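PDB 2YGL: blood group a-and b-cleaving endo-beta-galactosidase from Streptococcus pneumoniae, which probably cleaves blood group A and B antigens at an internal beta-galactosidic linkage, its tandem carbohydrate-binding modules probably attaching it to such glycans. Local coordinates for residues S72-Y86 against F134-L148. Sequence-based numbering, arbitrary orientation.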
ATOM      1  N   SER A  72     -23.693   2.515   1.746  1.00 21.92           N
ATOM      2  CA  SER A  72     -22.414   2.780   2.405  1.00 22.35           C
ATOM      3  C   SER A  72     -21.536   1.540   2.513  1.00 22.69           C
ATOM      4  O   SER A  72     -22.039   0.422   2.666  1.00 22.69           O
ATOM      5  CB  SER A  72     -22.646   3.357   3.803  1.00 22.32           C
ATOM      6  OG  SER A  72     -23.383   4.563   3.733  1.00 22.74           O
ATOM      7  N   TYR A  73     -20.223   1.755   2.443  1.00 22.98           N
ATOM      8  CA  TYR A  73     -19.240   0.683   2.582  1.00 23.31           C
ATOM      9  C   TYR A  73     -18.157   1.061   3.589  1.00 23.79           C
ATOM     10  O   TYR A  73     -17.682   2.204   3.609  1.00 23.59           O
ATOM     11  CB  TYR A  73     -18.592   0.364   1.230  1.00 23.14           C
ATOM     12  CG  TYR A  73     -19.545  -0.194   0.194  1.00 22.74           C
ATOM     13  CD1 TYR A  73     -20.315   0.656  -0.602  1.00 22.23           C
ATOM     14  CD2 TYR A  73     -19.668  -1.570   0.001  1.00 22.18           C
ATOM     15  CE1 TYR A  73     -21.190   0.153  -1.553  1.00 21.80           C
ATOM     16  CE2 TYR A  73     -20.540  -2.086  -0.953  1.00 21.79           C
ATOM     17  CZ  TYR A  73     -21.301  -1.215  -1.725  1.00 21.85           C
ATOM     18  OH  TYR A  73     -22.168  -1.709  -2.671  1.00 21.26           O
ATOM     19  N   ASP A  74     -17.778   0.093   4.418  1.00 24.38           N
ATOM     20  CA  ASP A  74     -16.677   0.261   5.357  1.00 25.08           C
ATOM     21  C   ASP A  74     -15.367  -0.002   4.631  1.00 25.34           C
ATOM     22  O   ASP A  74     -15.114  -1.116   4.171  1.00 25.34           O
ATOM     23  CB  ASP A  74     -16.834  -0.681   6.560  1.00 25.21           C
ATOM     24  CG  ASP A  74     -15.692  -0.557   7.571  1.00 25.89           C
ATOM     25  OD1 ASP A  74     -14.914   0.424   7.518  1.00 26.28           O
ATOM     26  OD2 ASP A  74     -15.576  -1.451   8.435  1.00 27.17           O
ATOM     27  N   ILE A  75     -14.546   1.035   4.522  1.00 25.87           N
ATOM     28  CA  ILE A  75     -13.254   0.924   3.848  1.00 26.41           C
ATOM     29  C   ILE A  75     -12.073   1.163   4.803  1.00 26.75           C
ATOM     30  O   ILE A  75     -10.965   1.489   4.362  1.00 26.81           O
ATOM     31  CB  ILE A  75     -13.169   1.841   2.587  1.00 26.32           C
ATOM     32  CG1 ILE A  75     -13.423   3.312   2.949  1.00 26.34           C
ATOM     33  CG2 ILE A  75     -14.149   1.354   1.515  1.00 26.27           C
ATOM     34  CD1 ILE A  75     -13.001   4.308   1.880  1.00 25.67           C
ATOM     35  N   SER A  76     -12.321   0.979   6.102  1.00 27.05           N
ATOM     36  CA  SER A  76     -11.301   1.165   7.145  1.00 27.54           C
ATOM     37  C   SER A  76     -10.086   0.267   6.933  1.00 27.61           C
ATOM     38  O   SER A  76     -10.233  -0.934   6.711  1.00 27.87           O
ATOM     39  CB  SER A  76     -11.887   0.898   8.534  1.00 27.40           C
ATOM     40  OG  SER A  76     -12.912   1.821   8.842  1.00 28.07           O
ATOM     41  N   GLY A  77      -8.898   0.866   6.991  1.00 27.88           N
ATOM     42  CA  GLY A  77      -7.625   0.142   6.859  1.00 28.04           C
ATOM     43  C   GLY A  77      -7.388  -0.574   5.537  1.00 28.16           C
ATOM     44  O   GLY A  77      -6.402  -1.299   5.388  1.00 28.27           O
ATOM     45  N   GLN A  78      -8.282  -0.362   4.574  1.00 28.14           N
ATOM     46  CA  GLN A  78      -8.255  -1.082   3.297  1.00 27.99           C
ATOM     47  C   GLN A  78      -7.220  -0.529   2.324  1.00 27.55           C
ATOM     48  O   GLN A  78      -6.783  -1.233   1.409  1.00 27.59           O
ATOM     49  CB  GLN A  78      -9.637  -1.046   2.645  1.00 28.16           C
ATOM     50  CG  GLN A  78     -10.728  -1.759   3.426  1.00 29.20           C
ATOM     51  CD  GLN A  78     -10.861  -3.212   3.049  1.00 30.65           C
ATOM     52  OE1 GLN A  78      -9.989  -4.027   3.348  1.00 31.89           O
ATOM     53  NE2 GLN A  78     -11.964  -3.551   2.393  1.00 31.12           N
ATOM     54  N   GLY A  79      -6.851   0.736   2.509  1.00 27.04           N
ATOM     55  CA  GLY A  79      -5.821   1.378   1.701  1.00 26.53           C
ATOM     56  C   GLY A  79      -6.224   1.759   0.285  1.00 26.24           C
ATOM     57  O   GLY A  79      -5.365   1.879  -0.590  1.00 26.19           O
ATOM     58  N   PHE A  80      -7.522   1.955   0.054  1.00 25.84           N
ATOM     59  CA  PHE A  80      -8.003   2.403  -1.256  1.00 25.40           C
ATOM     60  C   PHE A  80      -7.588   3.845  -1.526  1.00 25.19           C
ATOM     61  O   PHE A  80      -7.534   4.667  -0.612  1.00 25.04           O
ATOM     62  CB  PHE A  80      -9.523   2.249  -1.380  1.00 25.39           C
ATOM     63  CG  PHE A  80      -9.995   0.821  -1.358  1.00 25.08           C
ATOM     64  CD1 PHE A  80      -9.563  -0.087  -2.323  1.00 24.95           C
ATOM     65  CD2 PHE A  80     -10.885   0.386  -0.382  1.00 24.94           C
ATOM     66  CE1 PHE A  80     -10.002  -1.410  -2.306  1.00 24.99           C
ATOM     67  CE2 PHE A  80     -11.331  -0.934  -0.359  1.00 24.81           C
ATOM     68  CZ  PHE A  80     -10.886  -1.834  -1.323  1.00 24.92           C
ATOM     69  N   GLU A  81      -7.297   4.141  -2.788  1.00 25.03           N
ATOM     70  CA  GLU A  81      -6.764   5.444  -3.179  1.00 24.92           C
ATOM     71  C   GLU A  81      -7.742   6.245  -4.038  1.00 24.66           C
ATOM     72  O   GLU A  81      -7.749   7.477  -3.992  1.00 24.48           O
ATOM     73  CB  GLU A  81      -5.434   5.267  -3.917  1.00 24.99           C
ATOM     74  CG  GLU A  81      -4.334   4.632  -3.067  1.00 25.77           C
ATOM     75  CD  GLU A  81      -3.227   3.993  -3.894  1.00 26.95           C
ATOM     76  OE1 GLU A  81      -2.908   4.507  -4.990  1.00 27.63           O
ATOM     77  OE2 GLU A  81      -2.670   2.971  -3.441  1.00 27.55           O
ATOM     78  N   LYS A  82      -8.556   5.538  -4.821  1.00 24.32           N
ATOM     79  CA  LYS A  82      -9.507   6.172  -5.731  1.00 24.17           C
ATOM     80  C   LYS A  82     -10.847   5.448  -5.753  1.00 23.74           C
ATOM     81  O   LYS A  82     -10.920   4.236  -5.516  1.00 23.67           O
ATOM     82  CB  LYS A  82      -8.943   6.227  -7.160  1.00 24.31           C
ATOM     83  CG  LYS A  82      -7.779   7.196  -7.360  1.00 25.54           C
ATOM     84  CD  LYS A  82      -7.046   6.929  -8.672  1.00 26.98           C
ATOM     85  CE  LYS A  82      -7.560   7.803  -9.806  1.00 28.23           C
ATOM     86  NZ  LYS A  82      -7.001   9.185  -9.743  1.00 29.16           N
ATOM     87  N   PHE A  83     -11.903   6.206  -6.035  1.00 23.12           N
ATOM     88  CA  PHE A  83     -13.208   5.639  -6.344  1.00 22.77           C
ATOM     89  C   PHE A  83     -13.622   6.093  -7.738  1.00 22.52           C
ATOM     90  O   PHE A  83     -13.555   7.282  -8.055  1.00 22.54           O
ATOM     91  CB  PHE A  83     -14.254   6.057  -5.305  1.00 22.63           C
ATOM     92  CG  PHE A  83     -15.668   5.714  -5.695  1.00 22.37           C
ATOM     93  CD1 PHE A  83     -16.117   4.395  -5.653  1.00 21.64           C
ATOM     94  CD2 PHE A  83     -16.551   6.710  -6.109  1.00 22.12           C
ATOM     95  CE1 PHE A  83     -17.419   4.072  -6.017  1.00 21.72           C
ATOM     96  CE2 PHE A  83     -17.861   6.398  -6.475  1.00 21.74           C
ATOM     97  CZ  PHE A  83     -18.295   5.076  -6.428  1.00 21.58           C
ATOM     98  N   GLU A  84     -14.042   5.142  -8.568  1.00 22.17           N
ATOM     99  CA  GLU A  84     -14.460   5.451  -9.933  1.00 21.87           C
ATOM    100  C   GLU A  84     -15.761   4.755 -10.316  1.00 21.49           C
ATOM    101  O   GLU A  84     -15.960   3.579 -10.004  1.00 21.40           O
ATOM    102  CB  GLU A  84     -13.343   5.131 -10.933  1.00 21.89           C
ATOM    103  CG  GLU A  84     -12.138   6.066 -10.803  1.00 22.21           C
ATOM    104  CD  GLU A  84     -11.086   5.865 -11.874  1.00 22.98           C
ATOM    105  OE1 GLU A  84     -11.091   4.815 -12.549  1.00 22.66           O
ATOM    106  OE2 GLU A  84     -10.246   6.772 -12.039  1.00 24.40           O
ATOM    107  N   THR A  85     -16.641   5.502 -10.983  1.00 21.16           N
ATOM    108  CA  THR A  85     -17.942   4.995 -11.436  1.00 20.69           C
ATOM    109  C   THR A  85     -18.571   5.906 -12.489  1.00 20.54           C
ATOM    110  O   THR A  85     -18.233   7.090 -12.583  1.00 20.44           O
ATOM    111  CB  THR A  85     -18.939   4.810 -10.251  1.00 20.74           C
ATOM    112  OG1 THR A  85     -20.059   4.024 -10.677  1.00 20.67           O
ATOM    113  CG2 THR A  85     -19.436   6.150  -9.718  1.00 20.50           C
ATOM    114  N   TYR A  86     -19.477   5.338 -13.281  1.00 20.12           N
ATOM    115  CA  TYR A  86     -20.335   6.107 -14.173  1.00 20.09           C
ATOM    116  C   TYR A  86     -21.721   6.190 -13.540  1.00 19.53           C
ATOM    117  O   TYR A  86     -22.244   5.187 -13.052  1.00 19.78           O
ATOM    118  CB  TYR A  86     -20.442   5.433 -15.544  1.00 20.44           C
ATOM    119  CG  TYR A  86     -19.147   5.387 -16.326  1.00 21.84           C
ATOM    120  CD1 TYR A  86     -18.235   4.346 -16.139  1.00 22.90           C
ATOM    121  CD2 TYR A  86     -18.840   6.375 -17.261  1.00 23.04           C
ATOM    122  CE1 TYR A  86     -17.046   4.294 -16.854  1.00 24.43           C
ATOM    123  CE2 TYR A  86     -17.648   6.332 -17.987  1.00 24.57           C
ATOM    124  CZ  TYR A  86     -16.758   5.288 -17.776  1.00 25.01           C
ATOM    125  OH  TYR A  86     -15.579   5.229 -18.482  1.00 26.43           O
ATOM    126  N   PHE A 134     -18.929  10.527 -15.459  1.00 23.46           N
ATOM    127  CA  PHE A 134     -17.856   9.717 -14.885  1.00 23.87           C
ATOM    128  C   PHE A 134     -17.306  10.382 -13.630  1.00 24.28           C
ATOM    129  O   PHE A 134     -16.951  11.564 -13.649  1.00 24.59           O
ATOM    130  CB  PHE A 134     -16.735   9.494 -15.911  1.00 23.89           C
ATOM    131  CG  PHE A 134     -15.568   8.690 -15.388  1.00 23.89           C
ATOM    132  CD1 PHE A 134     -15.717   7.342 -15.064  1.00 23.64           C
ATOM    133  CD2 PHE A 134     -14.315   9.278 -15.240  1.00 23.98           C
ATOM    134  CE1 PHE A 134     -14.640   6.598 -14.587  1.00 24.01           C
ATOM    135  CE2 PHE A 134     -13.228   8.542 -14.764  1.00 24.00           C
ATOM    136  CZ  PHE A 134     -13.391   7.198 -14.438  1.00 23.99           C
ATOM    137  N   ILE A 135     -17.253   9.620 -12.543  1.00 24.56           N
ATOM    138  CA  ILE A 135     -16.722  10.102 -11.273  1.00 24.98           C
ATOM    139  C   ILE A 135     -15.355   9.478 -11.016  1.00 25.34           C
ATOM    140  O   ILE A 135     -15.182   8.261 -11.142  1.00 25.43           O
ATOM    141  CB  ILE A 135     -17.665   9.772 -10.077  1.00 24.92           C
ATOM    142  CG1 ILE A 135     -19.066  10.354 -10.297  1.00 24.99           C
ATOM    143  CG2 ILE A 135     -17.075  10.286  -8.758  1.00 25.11           C
ATOM    144  CD1 ILE A 135     -20.095   9.868  -9.294  1.00 24.91           C
ATOM    145  N   SER A 136     -14.388  10.322 -10.668  1.00 25.63           N
ATOM    146  CA  SER A 136     -13.087   9.865 -10.197  1.00 26.02           C
ATOM    147  C   SER A 136     -12.639  10.757  -9.045  1.00 26.45           C
ATOM    148  O   SER A 136     -12.248  11.909  -9.252  1.00 26.50           O
ATOM    149  CB  SER A 136     -12.061   9.864 -11.330  1.00 25.96           C
ATOM    150  OG  SER A 136     -10.892   9.164 -10.946  1.00 25.68           O
ATOM    151  N   VAL A 137     -12.730  10.227  -7.828  1.00 26.92           N
ATOM    152  CA  VAL A 137     -12.356  10.975  -6.628  1.00 27.42           C
ATOM    153  C   VAL A 137     -11.230  10.294  -5.855  1.00 27.77           C
ATOM    154  O   VAL A 137     -11.155   9.064  -5.802  1.00 27.75           O
ATOM    155  CB  VAL A 137     -13.564  11.233  -5.678  1.00 27.39           C
ATOM    156  CG1 VAL A 137     -14.509  12.266  -6.275  1.00 27.52           C
ATOM    157  CG2 VAL A 137     -14.302   9.937  -5.347  1.00 27.28           C
ATOM    158  N   THR A 138     -10.362  11.109  -5.262  1.00 28.16           N
ATOM    159  CA  THR A 138      -9.287  10.618  -4.409  1.00 28.79           C
ATOM    160  C   THR A 138      -9.848  10.255  -3.035  1.00 29.13           C
ATOM    161  O   THR A 138     -10.687  10.972  -2.485  1.00 29.21           O
ATOM    162  CB  THR A 138      -8.156  11.668  -4.258  1.00 28.73           C
ATOM    163  OG1 THR A 138      -7.809  12.191  -5.545  1.00 29.05           O
ATOM    164  CG2 THR A 138      -6.914  11.048  -3.630  1.00 28.86           C
ATOM    165  N   ILE A 139      -9.395   9.127  -2.500  1.00 29.61           N
ATOM    166  CA  ILE A 139      -9.768   8.694  -1.159  1.00 30.15           C
ATOM    167  C   ILE A 139      -8.616   9.001  -0.198  1.00 30.65           C
ATOM    168  O   ILE A 139      -7.475   8.606  -0.458  1.00 30.76           O
ATOM    169  CB  ILE A 139     -10.129   7.185  -1.140  1.00 30.10           C
ATOM    170  CG1 ILE A 139     -11.468   6.958  -1.848  1.00 30.29           C
ATOM    171  CG2 ILE A 139     -10.181   6.640   0.286  1.00 29.79           C
ATOM    172  CD1 ILE A 139     -11.751   5.512  -2.189  1.00 30.41           C
ATOM    173  N   PRO A 140      -8.907   9.725   0.905  1.00 31.08           N
ATOM    174  CA  PRO A 140      -7.896  10.019   1.926  1.00 31.38           C
ATOM    175  C   PRO A 140      -7.394   8.739   2.585  1.00 31.74           C
ATOM    176  O   PRO A 140      -8.168   7.798   2.770  1.00 31.80           O
ATOM    177  CB  PRO A 140      -8.661  10.874   2.944  1.00 31.37           C
ATOM    178  CG  PRO A 140      -9.830  11.416   2.194  1.00 31.23           C
ATOM    179  CD  PRO A 140     -10.208  10.332   1.241  1.00 31.13           C
ATOM    180  N   GLN A 141      -6.108   8.710   2.931  1.00 32.16           N
ATOM    181  CA  GLN A 141      -5.466   7.512   3.487  1.00 32.55           C
ATOM    182  C   GLN A 141      -6.168   7.006   4.747  1.00 32.46           C
ATOM    183  O   GLN A 141      -6.196   5.803   5.013  1.00 32.64           O
ATOM    184  CB  GLN A 141      -3.986   7.789   3.777  1.00 32.79           C
ATOM    185  CG  GLN A 141      -3.132   6.533   3.970  1.00 34.00           C
ATOM    186  CD  GLN A 141      -1.671   6.841   4.283  1.00 35.57           C
ATOM    187  OE1 GLN A 141      -1.259   8.005   4.337  1.00 36.24           O
ATOM    188  NE2 GLN A 141      -0.880   5.791   4.489  1.00 36.03           N
ATOM    189  N   ASN A 142      -6.746   7.937   5.499  1.00 32.33           N
ATOM    190  CA  ASN A 142      -7.430   7.647   6.759  1.00 32.30           C
ATOM    191  C   ASN A 142      -8.899   7.222   6.624  1.00 31.91           C
ATOM    192  O   ASN A 142      -9.533   6.872   7.624  1.00 31.99           O
ATOM    193  CB  ASN A 142      -7.343   8.876   7.672  1.00 32.54           C
ATOM    194  CG  ASN A 142      -7.430  10.183   6.896  1.00 33.12           C
ATOM    195  OD1 ASN A 142      -6.417  10.711   6.435  1.00 34.23           O
ATOM    196  ND2 ASN A 142      -8.642  10.705   6.745  1.00 33.71           N
ATOM    197  N   ALA A 143      -9.430   7.246   5.400  1.00 31.38           N
ATOM    198  CA  ALA A 143     -10.872   7.071   5.156  1.00 30.84           C
ATOM    199  C   ALA A 143     -11.468   5.784   5.725  1.00 30.36           C
ATOM    200  O   ALA A 143     -10.863   4.716   5.642  1.00 30.34           O
ATOM    201  CB  ALA A 143     -11.183   7.188   3.673  1.00 30.91           C
ATOM    202  N   LYS A 144     -12.668   5.907   6.290  1.00 29.79           N
ATOM    203  CA  LYS A 144     -13.353   4.792   6.947  1.00 29.27           C
ATOM    204  C   LYS A 144     -14.663   4.397   6.260  1.00 28.70           C
ATOM    205  O   LYS A 144     -15.018   3.217   6.224  1.00 28.63           O
ATOM    206  CB  LYS A 144     -13.615   5.123   8.423  1.00 29.39           C
ATOM    207  CG  LYS A 144     -12.360   5.118   9.297  1.00 29.93           C
ATOM    208  CD  LYS A 144     -12.636   5.690  10.684  1.00 30.72           C
ATOM    209  CE  LYS A 144     -11.405   5.606  11.579  1.00 31.20           C
ATOM    210  NZ  LYS A 144     -10.250   6.397  11.049  1.00 31.70           N
ATOM    211  N   LYS A 145     -15.372   5.384   5.714  1.00 28.13           N
ATOM    212  CA  LYS A 145     -16.717   5.167   5.184  1.00 27.46           C
ATOM    213  C   LYS A 145     -16.955   5.939   3.887  1.00 26.93           C
ATOM    214  O   LYS A 145     -16.766   7.157   3.837  1.00 26.92           O
ATOM    215  CB  LYS A 145     -17.754   5.576   6.234  1.00 27.54           C
ATOM    216  CG  LYS A 145     -19.183   5.150   5.934  1.00 27.93           C
ATOM    217  CD  LYS A 145     -20.136   5.776   6.935  1.00 28.30           C
ATOM    218  CE  LYS A 145     -21.488   5.096   6.917  1.00 28.53           C
ATOM    219  NZ  LYS A 145     -22.347   5.589   8.032  1.00 28.84           N
ATOM    220  N   ILE A 146     -17.365   5.222   2.843  1.00 26.16           N
ATOM    221  CA  ILE A 146     -17.771   5.851   1.587  1.00 25.31           C
ATOM    222  C   ILE A 146     -19.266   5.623   1.341  1.00 24.93           C
ATOM    223  O   ILE A 146     -19.774   4.512   1.522  1.00 24.77           O
ATOM    224  CB  ILE A 146     -16.891   5.401   0.374  1.00 25.29           C
ATOM    225  CG1 ILE A 146     -17.202   6.251  -0.867  1.00 25.10           C
ATOM    226  CG2 ILE A 146     -17.034   3.894   0.097  1.00 25.01           C
ATOM    227  CD1 ILE A 146     -16.161   6.168  -1.978  1.00 24.77           C
ATOM    228  N   SER A 147     -19.960   6.689   0.947  1.00 24.31           N
ATOM    229  CA  SER A 147     -21.408   6.653   0.770  1.00 23.95           C
ATOM    230  C   SER A 147     -21.851   7.065  -0.628  1.00 23.64           C
ATOM    231  O   SER A 147     -21.432   8.103  -1.151  1.00 23.62           O
ATOM    232  CB  SER A 147     -22.098   7.530   1.817  1.00 23.84           C
ATOM    233  OG  SER A 147     -22.143   6.872   3.068  1.00 24.40           O
ATOM    234  N   LEU A 148     -22.705   6.230  -1.216  1.00 23.29           N
ATOM    235  CA  LEU A 148     -23.329   6.495  -2.505  1.00 22.99           C
ATOM    236  C   LEU A 148     -24.738   7.034  -2.266  1.00 22.82           C
ATOM    237  O   LEU A 148     -25.617   6.311  -1.788  1.00 22.77           O
ATOM    238  CB  LEU A 148     -23.370   5.214  -3.349  1.00 22.90           C
ATOM    239  CG  LEU A 148     -22.148   4.795  -4.182  1.00 23.10           C
ATOM    240  CD1 LEU A 148     -20.834   4.794  -3.398  1.00 23.16           C
ATOM    241  CD2 LEU A 148     -22.393   3.428  -4.807  1.00 23.09           C
TER
HETATM  242  O   HOH W   1     -24.733   5.096   5.977  1.00 40.11           O
HETATM  243  O   HOH W   2      -8.752   3.668   7.071  1.00 35.72           O
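Phe83 and Ile146 meet because both side chains leave the backbone with the first gamma carbon opposite N (chi1 170° for Phe83, and CG1 of Ile146 likewise). This sends the Phe83 ring and the Ile146 CD1 methyl into the interior between two antiparallel sheets. Ile146 CD1 lies 3.8 Å from Phe83 CG, in an off-centre CH-pi contact 29° from the ring normal. Val137 CG2 sits at the ring edge, and Leu148 CD1 approaches Phe83 CZ at 4.0 Å. Ile108 and Leu9 add to this core. Where the chains turn from one sheet to the other, Ile75 and Ile139 reach tip to tip, and Ile75 CD1 also touches Ala143 CB. In these connecting loops Ser76 N donates to Asp74 OD1, which makes an Asx turn, and Ser76 OG adds a second donor to OD1. Water 2 bridges Gly77 N and Ala143 O.

Each sheet has its own ladder. Strand 82-86 pairs with 134-138, and 72-74 pairs with 145-148. The register shifts by one between them. A classic beta bulge puts Glu81 and Lys82 opposite Ile169.

The outer faces are more polar. Ser136 OG donates to the anti lone pair of Glu84 OE2 at 2.7 Å. Phe134 CD1 stands over the centre of one Tyr86 ring face, 3.5 Å above its plane. The two ring planes are inclined at 46°. Lys55 makes a cation-pi contact with Tyr86. On the other sheet, Ser72 OG and Ser147 OG share a 2.7 Å hydrogen bond.

The contact thus joins both layers of a beta-sandwich, as expected for an NPCBM-type carbohydrate-binding module. Its chemistry is divided: apolar groups hold the sheets together inside, while a hydroxyl pair, a hydroxyl-carboxylate bond and an aromatic pair link neighbouring strands on the outer faces.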